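Side-chain contact in beta2-microglobulin (Anolis carolinensis, PDB 7CPO), which pairs with the heavy chain of a lizard MHC class I molecule as its light subunit and probably supports the presentation of peptides to T cells: residues Ser52-Ser55 and Thr61-Arg64. Sequence-based numbering, arbitrary orientation.
Sequences SDLS and TFER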
ATOM      1  N   SER B  52       8.385   1.442  -6.223  1.00 38.61           N
ATOM      2  CA  SER B  52       8.290   0.926  -4.869  1.00 31.31           C
ATOM      3  C   SER B  52       8.218  -0.594  -4.872  1.00 27.74           C
ATOM      4  O   SER B  52       7.899  -1.231  -5.882  1.00 27.13           O
ATOM      5  CB  SER B  52       7.042   1.473  -4.171  1.00 22.51           C
ATOM      6  OG  SER B  52       5.897   0.823  -4.703  1.00 27.06           O
ATOM      7  N   ASP B  53       8.468  -1.172  -3.701  1.00 29.08           N
ATOM      8  CA  ASP B  53       8.282  -2.604  -3.551  1.00 25.76           C
ATOM      9  C   ASP B  53       6.795  -2.957  -3.625  1.00 30.77           C
ATOM     10  O   ASP B  53       5.910  -2.089  -3.614  1.00 33.65           O
ATOM     11  CB  ASP B  53       8.909  -3.088  -2.243  1.00 30.01           C
ATOM     12  CG  ASP B  53      10.417  -2.861  -2.203  1.00 37.34           C
ATOM     13  OD1 ASP B  53      10.933  -2.387  -1.165  1.00 28.87           O
ATOM     14  OD2 ASP B  53      11.084  -3.142  -3.226  1.00 37.29           O
ATOM     15  N   LEU B  54       6.525  -4.256  -3.732  1.00 24.82           N
ATOM     16  CA  LEU B  54       5.174  -4.754  -3.952  1.00 33.62           C
ATOM     17  C   LEU B  54       4.502  -5.079  -2.619  1.00 28.70           C
ATOM     18  O   LEU B  54       4.940  -5.975  -1.893  1.00 29.70           O
ATOM     19  CB  LEU B  54       5.214  -5.988  -4.852  1.00 33.94           C
ATOM     20  CG  LEU B  54       3.883  -6.697  -5.076  1.00 31.75           C
ATOM     21  CD1 LEU B  54       2.974  -5.842  -5.961  1.00 25.95           C
ATOM     22  CD2 LEU B  54       4.119  -8.074  -5.677  1.00 28.07           C
ATOM     23  N   SER B  55       3.432  -4.368  -2.308  1.00 27.50           N
ATOM     24  CA  SER B  55       2.637  -4.651  -1.124  1.00 35.69           C
ATOM     25  C   SER B  55       1.178  -4.842  -1.529  1.00 28.23           C
ATOM     26  O   SER B  55       0.809  -4.685  -2.698  1.00 21.41           O
ATOM     27  CB  SER B  55       2.776  -3.529  -0.091  1.00 30.96           C
ATOM     28  OG  SER B  55       2.120  -2.358  -0.557  1.00 41.75           O
ATOM     29  N   THR B  61      -5.467  -7.327  -2.560  1.00 22.78           N
ATOM     30  CA  THR B  61      -5.132  -6.730  -3.840  1.00 24.36           C
ATOM     31  C   THR B  61      -3.880  -5.877  -3.712  1.00 23.83           C
ATOM     32  O   THR B  61      -3.629  -5.246  -2.682  1.00 27.69           O
ATOM     33  CB  THR B  61      -6.281  -5.882  -4.383  1.00 28.85           C
ATOM     34  OG1 THR B  61      -6.525  -4.777  -3.501  1.00 21.57           O
ATOM     35  CG2 THR B  61      -7.539  -6.725  -4.550  1.00 20.25           C
ATOM     36  N   PHE B  62      -3.113  -5.848  -4.789  1.00 22.65           N
ATOM     37  CA  PHE B  62      -1.753  -5.342  -4.830  1.00 27.59           C
ATOM     38  C   PHE B  62      -1.696  -3.841  -5.108  1.00 23.96           C
ATOM     39  O   PHE B  62      -2.650  -3.242  -5.600  1.00 21.50           O
ATOM     40  CB  PHE B  62      -0.990  -6.115  -5.886  1.00 24.19           C
ATOM     41  CG  PHE B  62      -0.797  -7.551  -5.523  1.00 26.61           C
ATOM     42  CD1 PHE B  62       0.254  -7.925  -4.691  1.00 20.25           C
ATOM     43  CD2 PHE B  62      -1.679  -8.526  -5.980  1.00 23.91           C
ATOM     44  CE1 PHE B  62       0.440  -9.255  -4.336  1.00 22.54           C
ATOM     45  CE2 PHE B  62      -1.508  -9.851  -5.628  1.00 21.55           C
ATOM     46  CZ  PHE B  62      -0.442 -10.222  -4.801  1.00 27.41           C
ATOM     47  N   GLU B  63      -0.558  -3.238  -4.749  1.00 30.90           N
ATOM     48  CA  GLU B  63      -0.284  -1.822  -4.976  1.00 30.73           C
ATOM     49  C   GLU B  63       1.139  -1.664  -5.497  1.00 32.29           C
ATOM     50  O   GLU B  63       2.040  -2.422  -5.126  1.00 25.24           O
ATOM     51  CB  GLU B  63      -0.420  -0.963  -3.705  1.00 23.33           C
ATOM     52  CG  GLU B  63      -1.466  -1.414  -2.723  1.00 31.70           C
ATOM     53  CD  GLU B  63      -1.312  -0.749  -1.360  1.00 41.38           C
ATOM     54  OE1 GLU B  63      -0.159  -0.633  -0.872  1.00 39.70           O
ATOM     55  OE2 GLU B  63      -2.346  -0.333  -0.786  1.00 37.19           O
ATOM     56  N   ARG B  64       1.338  -0.644  -6.337  1.00 40.93           N
ATOM     57  CA  ARG B  64       2.637  -0.382  -6.946  1.00 26.14           C
ATOM     58  C   ARG B  64       2.725   1.088  -7.327  1.00 32.92           C
ATOM     59  O   ARG B  64       1.824   1.618  -7.989  1.00 28.60           O
ATOM     60  CB  ARG B  64       2.855  -1.262  -8.181  1.00 29.44           C
ATOM     61  CG  ARG B  64       4.157  -0.979  -8.934  1.00 40.79           C
ATOM     62  CD  ARG B  64       5.339  -1.652  -8.258  1.00 46.57           C
ATOM     63  NE  ARG B  64       5.340  -3.090  -8.498  1.00 53.54           N
ATOM     64  CZ  ARG B  64       6.226  -3.931  -7.981  1.00 57.04           C
ATOM     65  NH1 ARG B  64       7.189  -3.477  -7.191  1.00 58.83           N
ATOM     66  NH2 ARG B  64       6.154  -5.225  -8.265  1.00 58.41           N
TER
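Phe62 meets Leu54 through one corner of its ring: CD1 lies 3.7 Å from Leu54 CD1, the two side chains slanting across each other, while the second methyl of the leucine, CD2, sits beside CD1 and CE1 of the ring, about equally far from both. The backbone of the same phenylalanine also takes part, its CA standing 3.4 Å from Ser55 O in a CA-H...O contact. His31, just past strand 21-30, meets the ring with its plane turned by about 45°.

At Glu63 the backbone N donates to that same Ser55 O over 2.9 Å, so one carbonyl receives both approaches. Ser55 and Glu63 form an antiparallel hydrogen-bonded pair in the hairpin of strands 49-56 and 62-70, at the edge of one sheet of the immunoglobulin C1-set sandwich; beyond Ser52-Ser55 lies the MHC class I antigen chain, whose Ser25 bonds Leu54 O. The Glu63 and Ser55 side chains share a face of the sheet, with OE1 2.9 Å from Ser55 OG, while the other carboxylate oxygen, OE2, forms a salt bridge with Lys57.

Arg64 spans the part of the first segment where regular pairing has lapsed. Its chain leaves with CG anti to the backbone N (chi1 176°), then bends at chi2 and chi3, which folds the guanidinium back over Leu54; Leu54 CB lies over one face of the group, 3.6 Å from Arg64 NH2. At the edge, NH1 donates in plane to Ser52 O at 2.7 Å, also within the carbonyl plane. A leucine in place of Arg64 would probably leave Ser52 O without this donor and Leu54 without its flat cover. Ser52 OG donates to Asp53 O at 3.1 Å and is also hydrogen-bonded with Leu65 N.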